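Local coordinates for uncharacterized protein, DUF633, LMOf2365_1472 (PDB 3GNL) that is uncharacterized but probably methylates N1 of adenine 22 in tRNA, using a Rossmann-like methyltransferase domain, at residues P36-K41 with S68-I74; V54-F58 with D75-G79; K172-F177 with L230-V234. One frame throughout, in Å; residues are numbered along the deposited sequence. Where two conformers were deposited one is given.

Contact 1 (P36-K41 with S68-I74); sequences PCFAVK and SGLTEQI
Val40 reaches from helix 34-41 into the 68-74 loop with both methyls. Val40 CG2 slides past Ile74 CG1 at 3.8 Å, while Val40 CG1 meets Leu70 CD2 at 3.9 Å and lies 3.3 Å from Gln73 OE1. One turn earlier, Cys37 CB is 3.9 Å from Leu70 CD1, and the Ile74 CD1 methyl ends 3.7 Å from Pro36 O. Ile74 gets there because CG1 stands opposite its carbonyl carbon (chi1 -53°), which sends the ethyl branch to the helix. Nearer the solvent, the bent chain of Lys41 brings CG against Leu70 CD1 and gives Ser68 O a weak hydrogen bond from NZ, 3.1 Å long. A water bridges the far end, donating to Val40 O (2.8 Å) and accepting from Gln73 NE2, which also bonds to Ser46 O. Gly69, with positive phi, closes helix 55-67 in a Schellman motif and turns the chain toward Leu70. Ser68 OG is held by Gln64 O and Glu5 OE2. The loop thus joins helix 55-67 to edge strand 74-78 while packing on helix 34-41; Val65 of the former helix and Ala48 of strand 45-52 also touch Ile74.

Contact 2 (V54-F58 with D75-G79); sequences VDGPF and DVRKG
Phe58, in the first turn of helix 55-67, faces Lys78 at the end of strand 74-78, their CA atoms 6.4 Å apart. Val54 is the N-cap residue of that helix, and its O accepts the backbone N-H of Phe58 at 3.1 Å. The strand is extended from Asp75 to Lys78, directing Val76 and Lys78 to the helix and Arg77 to the other side; its backbone bonds go to strand 45-52, with Arg77 pairing to Ala50 and Glu52.

The Phe58 ring carries the contact. With CG opposite the backbone N (chi1 174°), it swings out to the strand and lies beside the backbone between Arg77 and Lys78, CE1 being 3.6 Å from Lys78 N. Lys78 CB sits over one face in a CH-pi contact, 4.1 Å from the ring centroid and 17° off the normal, displaced toward the rim on the CD1 and CE1 side. Val76 CG1 approaches this rim obliquely from the other side of the ring plane, 3.7 Å from Phe58 CE1.

Strand 45-52, helix 55-67 and strand 74-78 form a beta-alpha-beta unit of the Rossmann-like sheet, and here the opening turn of its helix is packed on the end of its second strand. Further along the helix, Ala61, Gln62 and Val65 continue the packing on Val76.

Beyond the ring, the Lys78 chain bends at chi2 and chi3 toward the Asp55 carboxylate. The two are oppositely charged and a salt bridge is plausible, but their ends are modelled too close together for its geometry to be trusted. On the other side of the strand, Arg77 NH2 forms a salt bridge with Asp75 OD2 (3.0 Å, N-H...O angle 161°), the oxygen lying near the guanidinium plane and being approached on its anti side. Arg77 NH1 is taken by Asp89 and the carbonyl of Val84.

Contact 3 (K172-F177 with L230-V234); sequences KQEIFF and LVEDV
Leu230 of helix 215-235 is a knob in a hole formed by Lys172, Gln173, Phe176 and Phe177 of the short helix 172-177. Its two methyls divide the hole: CD2 rests 3.8 Å from Lys172 CE, against the extended lysine chain, and CD1 lies over a face of the Phe176 ring, off-centre toward the rim and 4.0 Å from CD1 of that ring.

The Phe177 ring, wedged between the helices, makes most of the aromatic contacts. Val234 CG2 stands over its centre in a CH-pi contact, 3.7 Å from the centroid and 11° off the normal, while Phe176 CD2 approaches the opposite face. At its edge, Val231 CG2 is 3.7 Å from Phe177 CZ. The ring thus has a neighbour over each face and Val231 at its edge, and Trp193 adds an edge-to-face partner.

Among polar groups, Gln173 NE2 donates to Asp233 OD2 at 2.9 Å. The bond is bent, 134° at the hydrogen, and the amide comes from above the carboxylate plane. A turn at chi2 brings the Gln173 amide across to the aspartate and leaves CG beside Val234 CG1, 3.7 Å away. Asp233 OD1 has a salt bridge to Lys236, which would help to hold the carboxylate.

The short helical segments run nearly perpendicular, with a crossing angle of -101° and axes 10.7 Å apart at closest approach. Leu230 gives a single knob-into-hole at a steep helix crossing, with helix 187-208 completing the surroundings: its Trp200 touches both Phe176 and Val231. The contact joins the C-terminal helices to the helix that follows strand 154-163.

In the fold
Contacts 1 and 2 cross along the chain, their segments alternating, and their centres are 16 Å apart. Both involve the connection from helix 55-67 to edge strand 74-78: contact 1 ties the loop between them to helix 34-41, whereas contact 2 joins the start of the helix to the strand. Together they pack helix 34-41, helix 55-67 and edge strand 74-78 at one margin of the seven-stranded sheet. Contact 3 follows in series, about 40 Å from contact 1 and 38 Å from contact 2 between centres, on the opposite side of the chain's centre. It belongs to the helical C-terminal part, so two contacts lie in the Rossmann-like part and one at the opposite end of a probable tRNA methyltransferase.

Contact 1 (P36-K41 with S68-I74)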
# COMPACT_ATOMS: atom_id res chain seq x y z
N PRO A 36 9.90 6.01 10.72
CA PRO A 36 9.90 5.84 12.18
C PRO A 36 10.57 6.99 12.87
O PRO A 36 10.06 7.48 13.89
CB PRO A 36 10.69 4.57 12.38
CG PRO A 36 10.44 3.76 11.12
CD PRO A 36 10.36 4.79 10.02
N CYS A 37 11.69 7.48 12.34
CA CYS A 37 12.37 8.61 13.01
C CYS A 37 11.49 9.84 12.96
O CYS A 37 11.36 10.53 13.97
CB CYS A 37 13.73 8.89 12.40
SG CYS A 37 15.02 7.58 12.78
N PHE A 38 10.89 10.11 11.81
CA PHE A 38 10.04 11.30 11.63
C PHE A 38 8.84 11.23 12.60
O PHE A 38 8.51 12.24 13.22
CB PHE A 38 9.56 11.34 10.20
CG PHE A 38 8.48 12.35 9.92
CD1 PHE A 38 8.83 13.65 9.58
CD2 PHE A 38 7.15 11.98 9.91
CE1 PHE A 38 7.84 14.61 9.26
CE2 PHE A 38 6.15 12.92 9.57
CZ PHE A 38 6.51 14.23 9.25
N ALA A 39 8.25 10.05 12.76
CA ALA A 39 7.03 9.91 13.53
C ALA A 39 7.33 9.93 15.02
O ALA A 39 6.52 10.44 15.84
CB ALA A 39 6.28 8.71 13.13
N VAL A 40 8.47 9.39 15.42
CA VAL A 40 8.83 9.46 16.85
C VAL A 40 9.18 10.91 17.20
O VAL A 40 8.73 11.43 18.24
CB VAL A 40 9.98 8.48 17.16
CG1 VAL A 40 10.61 8.76 18.56
CG2 VAL A 40 9.45 7.06 17.10
N LYS A 41 9.94 11.56 16.34
CA LYS A 41 10.44 12.91 16.59
C LYS A 41 9.30 13.89 16.74
O LYS A 41 9.30 14.73 17.65
CB LYS A 41 11.35 13.36 15.46
CG LYS A 41 12.81 13.04 15.70
CD LYS A 41 13.51 14.15 16.49
CE LYS A 41 14.89 14.49 15.90
NZ LYS A 41 15.80 13.30 15.74
N SER A 68 19.86 9.82 14.72
CA SER A 68 18.71 10.61 15.16
C SER A 68 18.63 10.67 16.68
O SER A 68 17.81 11.41 17.22
CB SER A 68 17.42 10.01 14.59
OG SER A 68 17.39 10.24 13.20
N GLY A 69 19.45 9.89 17.37
CA GLY A 69 19.39 9.81 18.83
C GLY A 69 18.12 9.14 19.32
O GLY A 69 17.63 9.41 20.42
N LEU A 70 17.60 8.22 18.50
CA LEU A 70 16.34 7.58 18.80
C LEU A 70 16.45 6.11 19.16
O LEU A 70 15.44 5.38 19.14
CB LEU A 70 15.38 7.80 17.62
CG LEU A 70 14.97 9.27 17.45
CD1 LEU A 70 14.08 9.49 16.23
CD2 LEU A 70 14.34 9.78 18.78
N THR A 71 17.64 5.65 19.53
CA THR A 71 17.78 4.24 19.86
C THR A 71 16.88 3.76 21.01
O THR A 71 16.56 2.57 21.06
CB THR A 71 19.24 3.85 20.15
OG1 THR A 71 19.68 4.59 21.30
CG2 THR A 71 20.13 4.17 18.94
N GLU A 72 16.48 4.67 21.92
CA GLU A 72 15.61 4.28 23.05
C GLU A 72 14.15 4.10 22.64
O GLU A 72 13.39 3.41 23.34
CB GLU A 72 15.74 5.26 24.23
CG GLU A 72 17.05 5.11 25.03
CD GLU A 72 17.06 5.93 26.32
OE1 GLU A 72 17.91 6.84 26.44
OE2 GLU A 72 16.23 5.67 27.21
N GLN A 73 13.76 4.70 21.51
CA GLN A 73 12.35 4.63 21.06
C GLN A 73 12.11 3.76 19.82
O GLN A 73 10.96 3.49 19.50
CB GLN A 73 11.80 6.04 20.83
CG GLN A 73 11.37 6.72 22.17
CD GLN A 73 10.79 8.11 21.96
OE1 GLN A 73 11.53 9.07 21.72
NE2 GLN A 73 9.45 8.24 22.09
N ILE A 74 13.19 3.34 19.16
CA ILE A 74 13.09 2.59 17.90
C ILE A 74 14.02 1.40 17.90
O ILE A 74 15.25 1.54 18.08
CB ILE A 74 13.37 3.45 16.68
CG1 ILE A 74 12.47 4.72 16.70
CG2 ILE A 74 13.21 2.62 15.41
CD1 ILE A 74 12.81 5.66 15.63
O HOH W 1 7.61 10.21 20.46

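Contact 2 (V54-F58 with D75-G79)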
# COMPACT_ATOMS: atom_id res chain seq x y z
N VAL A 54 17.37 -7.91 4.87
CA VAL A 54 18.76 -8.17 4.49
C VAL A 54 19.77 -7.09 4.98
O VAL A 54 19.36 -6.01 5.42
CB VAL A 54 18.88 -8.41 2.96
CG1 VAL A 54 18.11 -9.68 2.59
CG2 VAL A 54 18.38 -7.19 2.17
N ASP A 55 21.07 -7.35 4.85
CA ASP A 55 22.12 -6.51 5.48
C ASP A 55 22.25 -5.03 5.21
O ASP A 55 22.37 -4.24 6.18
CB ASP A 55 23.51 -7.18 5.35
CG ASP A 55 23.71 -8.25 6.38
OD1 ASP A 55 22.86 -8.30 7.27
OD2 ASP A 55 24.69 -9.05 6.34
N GLY A 56 22.29 -4.65 3.94
CA GLY A 56 22.46 -3.27 3.52
C GLY A 56 21.40 -2.44 4.21
O GLY A 56 21.73 -1.59 5.03
N PRO A 57 20.12 -2.73 3.94
CA PRO A 57 19.06 -1.93 4.61
C PRO A 57 18.98 -2.08 6.13
O PRO A 57 18.58 -1.14 6.85
CB PRO A 57 17.79 -2.44 3.93
CG PRO A 57 18.27 -2.92 2.55
CD PRO A 57 19.58 -3.60 2.89
N PHE A 58 19.32 -3.21 6.70
CA PHE A 58 19.30 -3.35 8.15
C PHE A 58 20.35 -2.36 8.71
O PHE A 58 20.04 -1.57 9.61
CB PHE A 58 19.61 -4.80 8.56
CG PHE A 58 19.75 -5.02 10.03
CD1 PHE A 58 18.69 -4.86 10.88
CD2 PHE A 58 20.97 -5.46 10.57
CE1 PHE A 58 18.77 -5.04 12.23
CE2 PHE A 58 21.09 -5.67 11.95
CZ PHE A 58 19.99 -5.44 12.79
N ASP A 75 13.41 0.24 17.72
CA ASP A 75 14.13 -1.01 17.63
C ASP A 75 14.26 -1.33 16.15
O ASP A 75 13.25 -1.39 15.43
CB ASP A 75 13.36 -2.15 18.29
CG ASP A 75 13.34 -2.08 19.84
OD1 ASP A 75 14.18 -1.36 20.45
OD2 ASP A 75 12.47 -2.78 20.44
N VAL A 76 15.47 -1.52 15.69
CA VAL A 76 15.69 -2.01 14.35
C VAL A 76 15.91 -3.50 14.43
O VAL A 76 16.80 -3.98 15.16
CB VAL A 76 16.86 -1.32 13.65
CG1 VAL A 76 17.03 -1.81 12.19
CG2 VAL A 76 16.68 0.21 13.72
N ARG A 77 15.10 -4.25 13.69
CA ARG A 77 15.15 -5.69 13.73
C ARG A 77 15.25 -6.34 12.35
O ARG A 77 14.60 -5.90 11.39
CB ARG A 77 13.89 -6.20 14.41
CG ARG A 77 13.78 -5.75 15.87
CD ARG A 77 12.54 -6.32 16.53
NE ARG A 77 12.24 -5.64 17.81
CZ ARG A 77 11.17 -5.89 18.56
NH1 ARG A 77 10.23 -6.77 18.18
NH2 ARG A 77 10.98 -5.23 19.71
N LYS A 78 16.08 -7.38 12.25
CA LYS A 78 16.20 -8.19 11.04
C LYS A 78 15.21 -9.36 11.06
O LYS A 78 15.16 -10.14 12.02
CB LYS A 78 17.63 -8.69 10.86
CG LYS A 78 17.84 -9.54 9.60
CD LYS A 78 19.03 -9.08 8.76
CE LYS A 78 20.36 -9.58 9.32
NZ LYS A 78 21.49 -9.52 8.33
N GLY A 79 14.42 -9.47 9.99
CA GLY A 79 13.43 -10.51 9.86
C GLY A 79 12.66 -10.39 8.56
O GLY A 79 12.59 -9.30 7.95

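Contact 3 (K172-F177 with L230-V234)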
# COMPACT_ATOMS: atom_id res chain seq x y z
N LYS A 172 -16.74 -4.54 -7.27
CA LYS A 172 -15.52 -4.78 -8.04
C LYS A 172 -14.84 -3.44 -8.36
O LYS A 172 -13.61 -3.39 -8.42
CB LYS A 172 -15.82 -5.61 -9.31
CG LYS A 172 -16.77 -5.01 -10.27
CD LYS A 172 -17.13 -6.01 -11.45
CE LYS A 172 -18.18 -5.32 -12.40
NZ LYS A 172 -18.24 -5.84 -13.83
N GLN A 173 -15.62 -2.38 -8.54
CA GLN A 173 -15.04 -1.06 -8.77
C GLN A 173 -14.27 -0.60 -7.53
O GLN A 173 -13.16 -0.07 -7.63
CB GLN A 173 -16.10 -0.02 -9.12
CG GLN A 173 -16.82 -0.25 -10.46
CD GLN A 173 -18.02 -1.19 -10.39
OE1 GLN A 173 -18.24 -1.95 -9.43
NE2 GLN A 173 -18.84 -1.14 -11.44
N GLU A 174 -14.84 -0.82 -6.35
CA GLU A 174 -14.12 -0.43 -5.12
C GLU A 174 -12.82 -1.21 -4.99
O GLU A 174 -11.80 -0.66 -4.55
CB GLU A 174 -15.04 -0.60 -3.90
CG GLU A 174 -16.17 0.39 -3.90
CD GLU A 174 -17.18 0.14 -2.78
OE1 GLU A 174 -17.51 -1.01 -2.52
OE2 GLU A 174 -17.60 1.15 -2.17
N ILE A 175 -12.81 -2.51 -5.30
CA ILE A 175 -11.55 -3.27 -5.26
C ILE A 175 -10.51 -2.74 -6.27
O ILE A 175 -9.32 -2.64 -5.97
CB ILE A 175 -11.84 -4.77 -5.43
CG1 ILE A 175 -12.34 -5.32 -4.09
CG2 ILE A 175 -10.63 -5.58 -5.83
CD1 ILE A 175 -12.93 -6.67 -4.20
N PHE A 176 -10.95 -2.46 -7.50
CA PHE A 176 -10.00 -2.09 -8.56
C PHE A 176 -9.49 -0.69 -8.38
O PHE A 176 -8.31 -0.45 -8.69
CB PHE A 176 -10.76 -2.20 -9.90
CG PHE A 176 -9.92 -2.19 -11.14
CD1 PHE A 176 -9.61 -3.40 -11.78
CD2 PHE A 176 -9.55 -0.99 -11.73
CE1 PHE A 176 -8.86 -3.41 -12.99
CE2 PHE A 176 -8.81 -1.00 -12.96
CZ PHE A 176 -8.47 -2.20 -13.55
N PHE A 177 -10.32 0.24 -7.92
CA PHE A 177 -10.04 1.67 -7.89
C PHE A 177 -9.80 2.27 -6.50
O PHE A 177 -9.15 3.34 -6.37
CB PHE A 177 -11.13 2.46 -8.58
CG PHE A 177 -11.29 2.10 -10.04
CD1 PHE A 177 -10.32 2.50 -10.95
CD2 PHE A 177 -12.40 1.37 -10.47
CE1 PHE A 177 -10.44 2.18 -12.31
CE2 PHE A 177 -12.55 1.04 -11.82
CZ PHE A 177 -11.57 1.44 -12.75
N LEU A 230 -14.77 -0.97 -16.83
CA LEU A 230 -14.71 -0.52 -15.42
C LEU A 230 -14.28 0.94 -15.30
O LEU A 230 -14.81 1.70 -14.48
CB LEU A 230 -13.78 -1.41 -14.59
CG LEU A 230 -14.23 -2.84 -14.33
CD1 LEU A 230 -13.06 -3.69 -13.82
CD2 LEU A 230 -15.40 -2.84 -13.33
N VAL A 231 -13.27 1.35 -16.05
CA VAL A 231 -12.85 2.72 -16.01
C VAL A 231 -13.94 3.64 -16.52
O VAL A 231 -14.21 4.69 -15.92
CB VAL A 231 -11.53 2.94 -16.83
CG1 VAL A 231 -11.23 4.41 -17.00
CG2 VAL A 231 -10.33 2.21 -16.15
N GLU A 232 -14.63 3.26 -17.60
CA GLU A 232 -15.68 4.11 -18.17
C GLU A 232 -16.81 4.28 -17.16
O GLU A 232 -17.37 5.36 -17.06
CB GLU A 232 -16.21 3.50 -19.46
CG GLU A 232 -15.18 3.57 -20.58
CD GLU A 232 -15.63 2.96 -21.90
OE1 GLU A 232 -16.50 2.06 -21.90
OE2 GLU A 232 -15.06 3.35 -22.94
N ASP A 233 -17.10 3.22 -16.43
CA ASP A 233 -18.13 3.25 -15.40
C ASP A 233 -17.76 4.17 -14.24
O ASP A 233 -18.62 4.89 -13.72
CB ASP A 233 -18.39 1.84 -14.86
CG ASP A 233 -19.49 1.83 -13.82
OD1 ASP A 233 -20.62 2.23 -14.15
OD2 ASP A 233 -19.20 1.47 -12.66
N VAL A 234 -16.49 4.17 -13.83
CA VAL A 234 -16.14 5.04 -12.71
C VAL A 234 -15.92 6.50 -13.09
O VAL A 234 -16.20 7.39 -12.27
CB VAL A 234 -15.03 4.51 -11.77
CG1 VAL A 234 -15.43 3.13 -11.26
CG2 VAL A 234 -13.62 4.56 -12.41